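Side-chain contacts in glideosome-associated protein 50 (Plasmodium falciparum 3D7, PDB 3TGH), which forms part of the glideosome complex used in parasite gliding and host-cell invasion, and may help assemble it on the inner membrane complex: residues T86-Y89 with N90-L93; F156-T159 with W160-S163; K170-E173 with K174-D178. All coordinates share one frame; numbering follows the deposited sequence.

Interaction 1: T86-Y89 with N90-L93; sequences TGNY and NAQL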
ATOM      1  N   THR A  86       7.087   9.972 -13.670  1.00 26.41           N
ATOM      2  CA  THR A  86       7.449  10.415 -15.006  1.00 29.14           C
ATOM      3  C   THR A  86       6.408  11.381 -15.586  1.00 28.81           C
ATOM      4  O   THR A  86       6.614  11.931 -16.659  1.00 29.80           O
ATOM      5  CB  THR A  86       7.683   9.220 -15.965  1.00 30.28           C
ATOM      6  OG1 THR A  86       6.496   8.426 -16.052  1.00 33.75           O
ATOM      7  CG2 THR A  86       8.836   8.360 -15.471  1.00 32.37           C
ATOM      8  N   GLY A  87       5.306  11.601 -14.866  1.00 28.31           N
ATOM      9  CA  GLY A  87       4.296  12.582 -15.269  1.00 27.36           C
ATOM     10  C   GLY A  87       4.177  13.703 -14.252  1.00 27.20           C
ATOM     11  O   GLY A  87       5.151  14.065 -13.594  1.00 26.27           O
ATOM     12  N   ASN A  88       2.974  14.255 -14.122  1.00 26.62           N
ATOM     13  CA  ASN A  88       2.725  15.362 -13.190  1.00 27.56           C
ATOM     14  C   ASN A  88       2.462  14.793 -11.794  1.00 26.19           C
ATOM     15  O   ASN A  88       1.315  14.628 -11.364  1.00 25.68           O
ATOM     16  CB  ASN A  88       1.553  16.221 -13.692  1.00 28.27           C
ATOM     17  CG  ASN A  88       1.471  17.571 -13.005  1.00 29.46           C
ATOM     18  OD1 ASN A  88       1.895  17.729 -11.865  1.00 27.16           O
ATOM     19  ND2 ASN A  88       0.922  18.561 -13.710  1.00 30.82           N
ATOM     20  N   TYR A  89       3.550  14.461 -11.108  1.00 24.84           N
ATOM     21  CA  TYR A  89       3.482  13.873  -9.773  1.00 22.36           C
ATOM     22  C   TYR A  89       2.827  14.823  -8.764  1.00 22.98           C
ATOM     23  O   TYR A  89       2.085  14.381  -7.897  1.00 23.72           O
ATOM     24  CB  TYR A  89       4.884  13.439  -9.291  1.00 24.47           C
ATOM     25  CG  TYR A  89       5.931  14.523  -9.401  1.00 22.41           C
ATOM     26  CD1 TYR A  89       6.752  14.628 -10.533  1.00 22.55           C
ATOM     27  CD2 TYR A  89       6.110  15.439  -8.386  1.00 24.93           C
ATOM     28  CE1 TYR A  89       7.705  15.619 -10.630  1.00 24.82           C
ATOM     29  CE2 TYR A  89       7.051  16.445  -8.478  1.00 25.56           C
ATOM     30  CZ  TYR A  89       7.851  16.532  -9.602  1.00 27.95           C
ATOM     31  OH  TYR A  89       8.790  17.532  -9.689  1.00 27.82           O
ATOM     32  N   ASN A  90       3.107  16.118  -8.899  1.00 23.78           N
ATOM     33  CA  ASN A  90       2.586  17.142  -7.993  1.00 24.75           C
ATOM     34  C   ASN A  90       1.061  17.237  -8.032  1.00 23.98           C
ATOM     35  O   ASN A  90       0.417  17.479  -7.005  1.00 23.21           O
ATOM     36  CB  ASN A  90       3.219  18.501  -8.318  1.00 25.78           C
ATOM     37  CG  ASN A  90       2.822  19.576  -7.331  1.00 31.24           C
ATOM     38  OD1 ASN A  90       2.118  20.523  -7.684  1.00 36.56           O
ATOM     39  ND2 ASN A  90       3.257  19.428  -6.083  1.00 25.98           N
ATOM     40  N   ALA A  91       0.481  17.026  -9.210  1.00 23.45           N
ATOM     41  CA  ALA A  91      -0.962  16.988  -9.355  1.00 24.56           C
ATOM     42  C   ALA A  91      -1.608  15.898  -8.506  1.00 24.71           C
ATOM     43  O   ALA A  91      -2.679  16.105  -7.940  1.00 25.55           O
ATOM     44  CB  ALA A  91      -1.353  16.817 -10.837  1.00 25.23           C
ATOM     45  N   GLN A  92      -0.961  14.736  -8.408  1.00 23.05           N
ATOM     46  CA  GLN A  92      -1.496  13.657  -7.585  1.00 22.39           C
ATOM     47  C   GLN A  92      -1.420  13.996  -6.099  1.00 23.12           C
ATOM     48  O   GLN A  92      -2.287  13.602  -5.330  1.00 24.58           O
ATOM     49  CB  GLN A  92      -0.755  12.354  -7.866  1.00 22.21           C
ATOM     50  CG  GLN A  92      -0.918  11.891  -9.288  1.00 21.66           C
ATOM     51  CD  GLN A  92      -0.589  10.428  -9.470  1.00 22.42           C
ATOM     52  OE1 GLN A  92      -0.981   9.574  -8.664  1.00 22.24           O
ATOM     53  NE2 GLN A  92       0.119  10.121 -10.551  1.00 20.28           N
ATOM     54  N   LEU A  93      -0.377  14.724  -5.711  1.00 23.71           N
ATOM     55  CA  LEU A  93      -0.230  15.224  -4.345  1.00 24.34           C
ATOM     56  C   LEU A  93      -1.325  16.249  -4.010  1.00 25.56           C
ATOM     57  O   LEU A  93      -1.959  16.181  -2.940  1.00 25.53           O
ATOM     58  CB  LEU A  93       1.168  15.826  -4.170  1.00 25.63           C
ATOM     59  CG  LEU A  93       1.525  16.399  -2.798  1.00 29.06           C
ATOM     60  CD1 LEU A  93       1.685  15.279  -1.788  1.00 34.10           C
ATOM     61  CD2 LEU A  93       2.791  17.258  -2.875  1.00 29.84           C
TER
HETATM   62  O   HOH W   1       4.784  17.533 -11.058  1.00 21.91           O
HETATM   63  O   HOH W   2       1.416  20.333 -10.747  1.00 37.66           O
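Asn88, at the N-cap of helix 89-97, reaches forward to its first turn and places its amide oxygen against Ala91. OD1 accepts from Ala91 N at 3.1 Å, and the donor stands well above the amide plane, 51° out of it, so the bond is made over the flat group. With CG anti to its own nitrogen (chi1 -165°), the amide also lies against the methyl of Ala91, with Asn88 CG 3.6 Å from Ala91 CB. This is the tight part of the contact, and Asn88 ND2 donates to the backbone oxygen of Lys50, which fixes the other end of the amide. Ala91 and Gln92 are buried, and the amide of Gln92 is held at both ends, OE1 by Asn44 and NE2 by Asp84.

The opposite character is found around Asn90, where water does the joining. One water donates to Asn88 OD1 and accepts from Asn90 N at 3.1 Å. A second donates to Asn88 OD1 and also to Asn90 OD1. OD1 of Asn88 therefore takes three hydrogen bonds, one from the backbone and two from solvent.

Tyr89 borders this watery side. Its CG is wedged between backbone nitrogen and carbonyl carbon (chi1 52°), which brings the ring against the next peptide, with Tyr89 CD2 3.1 Å from Asn90 N. The first water sits over the centre of one ring face, 3.3 Å above the plane. The hydroxyl is bound to the oxygen of Val332, and the ring meets that of Trp85. Behind the cap, Leu93 N makes a weak bond to Tyr89 O. Asn88 is also the centre of an inverse gamma turn, and its side-chain bond to the amide three residues on is the classic N-cap of a helix start.

Interaction 2: F156-T159 with W160-S163; sequences FIDT and WVLS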
ATOM      1  N   PHE A 156       3.154   4.504   4.854  1.00 20.28           N
ATOM      2  CA  PHE A 156       3.174   4.631   3.398  1.00 20.06           C
ATOM      3  C   PHE A 156       4.492   5.240   2.969  1.00 21.00           C
ATOM      4  O   PHE A 156       4.866   6.326   3.422  1.00 20.79           O
ATOM      5  CB  PHE A 156       1.989   5.474   2.915  1.00 21.52           C
ATOM      6  CG  PHE A 156       0.657   4.871   3.247  1.00 21.70           C
ATOM      7  CD1 PHE A 156       0.068   5.096   4.490  1.00 18.92           C
ATOM      8  CD2 PHE A 156       0.007   4.039   2.339  1.00 20.97           C
ATOM      9  CE1 PHE A 156      -1.163   4.511   4.816  1.00 20.95           C
ATOM     10  CE2 PHE A 156      -1.206   3.456   2.653  1.00 21.60           C
ATOM     11  CZ  PHE A 156      -1.789   3.683   3.908  1.00 21.27           C
ATOM     12  N   ILE A 157       5.204   4.537   2.091  1.00 21.94           N
ATOM     13  CA  ILE A 157       6.527   4.977   1.644  1.00 21.73           C
ATOM     14  C   ILE A 157       6.561   5.223   0.145  1.00 21.76           C
ATOM     15  O   ILE A 157       5.789   4.629  -0.613  1.00 22.15           O
ATOM     16  CB  ILE A 157       7.645   3.961   2.029  1.00 22.76           C
ATOM     17  CG1 ILE A 157       7.397   2.581   1.426  1.00 23.86           C
ATOM     18  CG2 ILE A 157       7.747   3.825   3.539  1.00 24.64           C
ATOM     19  CD1 ILE A 157       8.566   1.591   1.673  1.00 22.52           C
ATOM     20  N   ASP A 158       7.452   6.122  -0.262  1.00 21.74           N
ATOM     21  CA  ASP A 158       7.744   6.344  -1.659  1.00 21.09           C
ATOM     22  C   ASP A 158       9.096   5.720  -1.938  1.00 22.74           C
ATOM     23  O   ASP A 158      10.135   6.269  -1.565  1.00 23.21           O
ATOM     24  CB  ASP A 158       7.765   7.822  -2.013  1.00 22.18           C
ATOM     25  CG  ASP A 158       7.839   8.034  -3.509  1.00 23.46           C
ATOM     26  OD1 ASP A 158       8.786   7.521  -4.129  1.00 23.99           O
ATOM     27  OD2 ASP A 158       6.933   8.660  -4.073  1.00 23.12           O
ATOM     28  N   THR A 159       9.080   4.573  -2.600  1.00 20.96           N
ATOM     29  CA  THR A 159      10.311   3.835  -2.822  1.00 21.10           C
ATOM     30  C   THR A 159      11.250   4.496  -3.838  1.00 23.04           C
ATOM     31  O   THR A 159      12.438   4.166  -3.865  1.00 25.13           O
ATOM     32  CB  THR A 159      10.043   2.364  -3.195  1.00 21.70           C
ATOM     33  OG1 THR A 159       9.088   2.284  -4.252  1.00 22.64           O
ATOM     34  CG2 THR A 159       9.518   1.593  -1.989  1.00 21.32           C
ATOM     35  N   TRP A 160      10.750   5.415  -4.662  1.00 20.96           N
ATOM     36  CA  TRP A 160      11.636   6.148  -5.556  1.00 21.93           C
ATOM     37  C   TRP A 160      12.374   7.256  -4.805  1.00 23.00           C
ATOM     38  O   TRP A 160      13.580   7.439  -4.992  1.00 23.86           O
ATOM     39  CB  TRP A 160      10.915   6.692  -6.791  1.00 23.05           C
ATOM     40  CG  TRP A 160      11.903   7.229  -7.760  1.00 22.50           C
ATOM     41  CD1 TRP A 160      12.917   6.525  -8.362  1.00 26.31           C
ATOM     42  CD2 TRP A 160      12.037   8.583  -8.208  1.00 24.19           C
ATOM     43  NE1 TRP A 160      13.657   7.356  -9.159  1.00 25.42           N
ATOM     44  CE2 TRP A 160      13.137   8.621  -9.096  1.00 27.34           C
ATOM     45  CE3 TRP A 160      11.323   9.761  -7.973  1.00 23.82           C
ATOM     46  CZ2 TRP A 160      13.558   9.797  -9.719  1.00 25.48           C
ATOM     47  CZ3 TRP A 160      11.726  10.925  -8.611  1.00 26.14           C
ATOM     48  CH2 TRP A 160      12.836  10.933  -9.476  1.00 26.54           C
ATOM     49  N   VAL A 161      11.656   7.980  -3.944  1.00 23.16           N
ATOM     50  CA  VAL A 161      12.291   8.975  -3.060  1.00 22.91           C
ATOM     51  C   VAL A 161      13.402   8.361  -2.203  1.00 22.73           C
ATOM     52  O   VAL A 161      14.445   8.989  -1.990  1.00 21.88           O
ATOM     53  CB  VAL A 161      11.261   9.659  -2.139  1.00 22.89           C
ATOM     54  CG1 VAL A 161      11.962  10.589  -1.145  1.00 25.71           C
ATOM     55  CG2 VAL A 161      10.248  10.438  -2.966  1.00 25.92           C
ATOM     56  N   LEU A 162      13.175   7.139  -1.726  1.00 22.69           N
ATOM     57  CA  LEU A 162      14.142   6.429  -0.891  1.00 21.70           C
ATOM     58  C   LEU A 162      15.324   5.867  -1.686  1.00 23.60           C
ATOM     59  O   LEU A 162      16.313   5.447  -1.092  1.00 25.17           O
ATOM     60  CB  LEU A 162      13.465   5.268  -0.152  1.00 23.51           C
ATOM     61  CG  LEU A 162      12.418   5.595   0.910  1.00 25.15           C
ATOM     62  CD1 LEU A 162      11.905   4.291   1.539  1.00 29.56           C
ATOM     63  CD2 LEU A 162      13.003   6.528   1.948  1.00 24.19           C
ATOM     64  N   SER A 163      15.206   5.825  -3.011  1.00 25.51           N
ATOM     65  CA  SER A 163      16.255   5.275  -3.876  1.00 25.59           C
ATOM     66  C   SER A 163      17.408   6.249  -4.088  1.00 27.81           C
ATOM     67  O   SER A 163      17.303   7.441  -3.808  1.00 26.54           O
ATOM     68  CB  SER A 163      15.676   4.885  -5.243  1.00 25.73           C
ATOM     69  OG  SER A 163      15.577   6.012  -6.091  1.00 26.07           O
TER
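Asp158 OD1 is gripped by two successive backbone amides of the chain that follows it. Val161 N donates at 2.9 Å along an almost straight bond (170°), approaching from above the carboxylate plane, whereas the bond from Trp160 N is weak because its hydrogen points off the line. The link to Trp160 N closes an Asx turn, and a type I beta turn from Trp160 to Ser163 follows at once. The whole lies in the loop that leaves strand 148-156 on the way to helix 169-189, within the beta-alpha-beta unit of this metallophosphoesterase fold.

The aspartate has its CG anti to the backbone nitrogen (chi1 -170°), which swings the carboxylate forward over the residues that follow. There it crosses the Val161 side chain at about a right angle, and the methyl CG2 of Val161 comes within 3.4 Å of Asp158 CG. The other oxygen, OD2, accepts from the indole nitrogen of Trp85, so both carboxylate oxygens of this buried group have donors, which would be expected to favour its charged form.

The backbone adds a further tie: Leu162 N donates to Asp158 O at 3.2 Å, in the carbonyl plane. The same oxygen is packed by the leucine side chain, whose CG is 3.4 Å from Asp158 O. Apolar contact beyond it is slight, with Ile157 CD1 and Leu162 CD1 4.3 Å apart. Thr159 carries its polar end elsewhere, OG1 being bonded to Gln199 N. The Trp160 indole meets the rings of Trp85 and Phe166. Closing the turn, Trp160 O accepts twice from Ser163, from the amide N and, at 2.7 Å, from the hydroxyl OG, which lies in the carbonyl plane on a lone pair.

Interaction 3: K170-E173 with K174-D178; sequences KIHE and KAWND. With CO (cobalt (II) ion), chain D; SO4 (sulfate ion), chain C.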
ATOM      1  N   LYS A 170      18.393  16.133   0.431  1.00 31.94           N
ATOM      2  CA  LYS A 170      17.762  16.501   1.714  1.00 33.56           C
ATOM      3  C   LYS A 170      16.364  15.878   1.875  1.00 30.44           C
ATOM      4  O   LYS A 170      15.983  15.453   2.971  1.00 28.50           O
ATOM      5  CB  LYS A 170      17.655  18.020   1.849  1.00 36.39           C
ATOM      6  CG  LYS A 170      18.984  18.737   2.033  1.00 44.47           C
ATOM      7  CD  LYS A 170      18.771  20.241   2.154  1.00 50.32           C
ATOM      8  CE  LYS A 170      20.071  20.982   2.443  1.00 56.28           C
ATOM      9  NZ  LYS A 170      20.510  20.819   3.860  1.00 59.44           N
ATOM     10  N   ILE A 171      15.605  15.850   0.783  1.00 29.35           N
ATOM     11  CA  ILE A 171      14.265  15.263   0.786  1.00 26.93           C
ATOM     12  C   ILE A 171      14.375  13.753   0.947  1.00 26.45           C
ATOM     13  O   ILE A 171      13.666  13.146   1.740  1.00 25.35           O
ATOM     14  CB  ILE A 171      13.482  15.665  -0.493  1.00 27.26           C
ATOM     15  CG1 ILE A 171      13.171  17.164  -0.452  1.00 29.40           C
ATOM     16  CG2 ILE A 171      12.187  14.869  -0.632  1.00 24.39           C
ATOM     17  CD1 ILE A 171      12.664  17.704  -1.783  1.00 30.16           C
ATOM     18  N   HIS A 172      15.324  13.160   0.230  1.00 27.29           N
ATOM     19  CA  HIS A 172      15.643  11.752   0.364  1.00 27.92           C
ATOM     20  C   HIS A 172      15.991  11.373   1.814  1.00 27.63           C
ATOM     21  O   HIS A 172      15.498  10.366   2.330  1.00 26.85           O
ATOM     22  CB  HIS A 172      16.793  11.431  -0.609  1.00 28.40           C
ATOM     23  CG  HIS A 172      17.495  10.143  -0.346  1.00 28.80           C
ATOM     24  ND1 HIS A 172      17.108   8.951  -0.924  1.00 26.67           N
ATOM     25  CD2 HIS A 172      18.616   9.872   0.366  1.00 32.24           C
ATOM     26  CE1 HIS A 172      17.943   7.996  -0.548  1.00 31.00           C
ATOM     27  NE2 HIS A 172      18.859   8.527   0.241  1.00 31.07           N
ATOM     28  N   GLU A 173      16.826  12.180   2.472  1.00 28.02           N
ATOM     29  CA  GLU A 173      17.195  11.922   3.868  1.00 29.02           C
ATOM     30  C   GLU A 173      16.018  12.116   4.831  1.00 28.08           C
ATOM     31  O   GLU A 173      15.863  11.369   5.800  1.00 27.77           O
ATOM     32  CB  GLU A 173      18.357  12.826   4.298  1.00 32.92           C
ATOM     33  CG  GLU A 173      19.668  12.555   3.567  1.00 41.93           C
ATOM     34  CD  GLU A 173      20.246  11.172   3.832  1.00 51.34           C
ATOM     35  OE1 GLU A 173      20.023  10.616   4.933  1.00 58.89           O
ATOM     36  OE2 GLU A 173      20.936  10.643   2.933  1.00 57.70           O
ATOM     37  N   LYS A 174      15.195  13.120   4.567  1.00 27.52           N
ATOM     38  CA  LYS A 174      14.023  13.380   5.406  1.00 29.27           C
ATOM     39  C   LYS A 174      13.040  12.211   5.331  1.00 27.07           C
ATOM     40  O   LYS A 174      12.481  11.791   6.349  1.00 24.34           O
ATOM     41  CB  LYS A 174      13.332  14.676   4.998  1.00 29.76           C
ATOM     42  CG  LYS A 174      12.095  14.999   5.832  1.00 33.61           C
ATOM     43  CD  LYS A 174      11.762  16.478   5.797  1.00 43.81           C
ATOM     44  CE  LYS A 174      10.343  16.756   6.296  1.00 48.70           C
ATOM     45  NZ  LYS A 174       9.910  15.832   7.375  1.00 52.55           N
ATOM     46  N   ALA A 175      12.843  11.681   4.130  1.00 23.65           N
ATOM     47  CA  ALA A 175      11.968  10.513   3.951  1.00 25.39           C
ATOM     48  C   ALA A 175      12.462   9.303   4.742  1.00 23.42           C
ATOM     49  O   ALA A 175      11.665   8.594   5.366  1.00 22.82           O
ATOM     50  CB  ALA A 175      11.812  10.162   2.469  1.00 23.41           C
ATOM     51  N   TRP A 176      13.771   9.054   4.713  1.00 24.37           N
ATOM     52  CA  TRP A 176      14.345   7.957   5.482  1.00 25.44           C
ATOM     53  C   TRP A 176      14.203   8.207   6.993  1.00 25.76           C
ATOM     54  O   TRP A 176      13.846   7.305   7.742  1.00 24.54           O
ATOM     55  CB  TRP A 176      15.829   7.743   5.121  1.00 28.27           C
ATOM     56  CG  TRP A 176      16.038   6.838   3.938  1.00 29.09           C
ATOM     57  CD1 TRP A 176      16.475   7.196   2.688  1.00 29.80           C
ATOM     58  CD2 TRP A 176      15.835   5.421   3.899  1.00 28.24           C
ATOM     59  NE1 TRP A 176      16.536   6.089   1.875  1.00 30.24           N
ATOM     60  CE2 TRP A 176      16.159   4.986   2.594  1.00 29.61           C
ATOM     61  CE3 TRP A 176      15.395   4.479   4.837  1.00 28.40           C
ATOM     62  CZ2 TRP A 176      16.063   3.648   2.204  1.00 29.35           C
ATOM     63  CZ3 TRP A 176      15.296   3.152   4.452  1.00 29.06           C
ATOM     64  CH2 TRP A 176      15.622   2.746   3.143  1.00 27.36           C
ATOM     65  N   ASN A 177      14.485   9.429   7.428  1.00 25.85           N
ATOM     66  CA  ASN A 177      14.407   9.761   8.857  1.00 27.18           C
ATOM     67  C   ASN A 177      12.967   9.706   9.371  1.00 27.27           C
ATOM     68  O   ASN A 177      12.715   9.225  10.474  1.00 27.98           O
ATOM     69  CB  ASN A 177      15.040  11.130   9.141  1.00 28.05           C
ATOM     70  CG  ASN A 177      16.560  11.107   9.024  1.00 35.89           C
ATOM     71  OD1 ASN A 177      17.199  10.086   9.288  1.00 37.62           O
ATOM     72  ND2 ASN A 177      17.142  12.232   8.623  1.00 39.25           N
ATOM     73  N   ASP A 178      12.022  10.172   8.563  1.00 26.44           N
ATOM     74  CA  ASP A 178      10.603  10.060   8.930  1.00 25.17           C
ATOM     75  C   ASP A 178      10.178   8.587   9.065  1.00 25.31           C
ATOM     76  O   ASP A 178       9.493   8.211  10.010  1.00 23.16           O
ATOM     77  CB  ASP A 178       9.723  10.784   7.918  1.00 25.36           C
ATOM     78  CG  ASP A 178       9.801  12.302   8.038  1.00 29.29           C
ATOM     79  OD1 ASP A 178      10.472  12.808   8.961  1.00 28.33           O
ATOM     80  OD2 ASP A 178       9.177  12.999   7.206  1.00 27.09           O
TER
HETATM   81 CO    CO D 601      20.814   7.564   0.800  1.00 55.01          CO
HETATM   82  S   SO4 C 502      19.679  18.860  -2.318  1.00 66.14           S
HETATM   83  O1  SO4 C 502      19.306  20.101  -2.991  1.00 67.48           O
HETATM   84  O2  SO4 C 502      20.848  19.088  -1.472  1.00 69.21           O
HETATM   85  O3  SO4 C 502      18.564  18.412  -1.480  1.00 65.65           O
HETATM   86  O4  SO4 C 502      20.008  17.844  -3.321  1.00 65.10           O
HETATM   87  O   HOH W   3      20.268   8.012   2.930  1.00 47.92           O
HETATM   88  O   HOH W   4      22.089   9.532   0.424  1.00 51.14           O
HETATM   89  O   HOH W   5      19.858   5.240   1.276  1.00 38.51           O
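His172 has its CG swung anti to the backbone nitrogen (chi1 164°), while that of Trp176, one turn later, lies beside the nitrogen (chi1 -87°); the two side chains consequently run side by side in the same direction. The indole presents its edge to the imidazole face in an offset edge-to-face pair, with planes at 73°. Trp176 CD1 sits 3.6 Å above the imidazole plane, toward its rim, and Trp176 NE1 is 3.4 Å from His172 CE1.

Both rings are pinned by the preceding loop: His172 ND1 is hydrogen-bonded to the oxygen of Val161 and Trp176 NE1 to that of Leu162. This leaves His172 NE2 to bind the cobalt ion at 2.2 Å, in the experimentally observed site for metal cation 1.

The scaffold is helix 169-189 of a beta-alpha-beta unit, whose i to i+4 bonds include Trp176 N to His172 O. Glu173 works in the second shell. Its chain bends at chi2, and OE2 accepts from two of the cobalt-bound waters, at 2.7 and 3.0 Å.

Near the start of the helix, Lys170 N donates to sulfate oxygen O3 at 3.0 Å, joined by Lys169 N. Farther along, Lys174 NZ forms a salt bridge of 2.9 Å to Asp178 OD2, using the syn lone pair of an oxygen that also accepts from Trp127 NE1.

Overall arrangement
The three contacts follow one another along the chain within the calcineurin-like phosphoesterase range. Interaction 1 opens helix 89-97, interaction 2 lies in the loop after strand 148-156, and interaction 3 lies in the first half of helix 169-189, which that loop leads into and which runs on to strand 192-196. The centres of interactions 2 and 3 are about 10 Å apart and the two touch directly, which is consistent with the turn at 160-163 setting the orientation of the His172 ring. Interaction 1 stands apart, with its centre about 15 Å from that of interaction 2 and 19 Å from that of interaction 3. Trp85 spans the gap to interaction 2, meeting residues of both contacts.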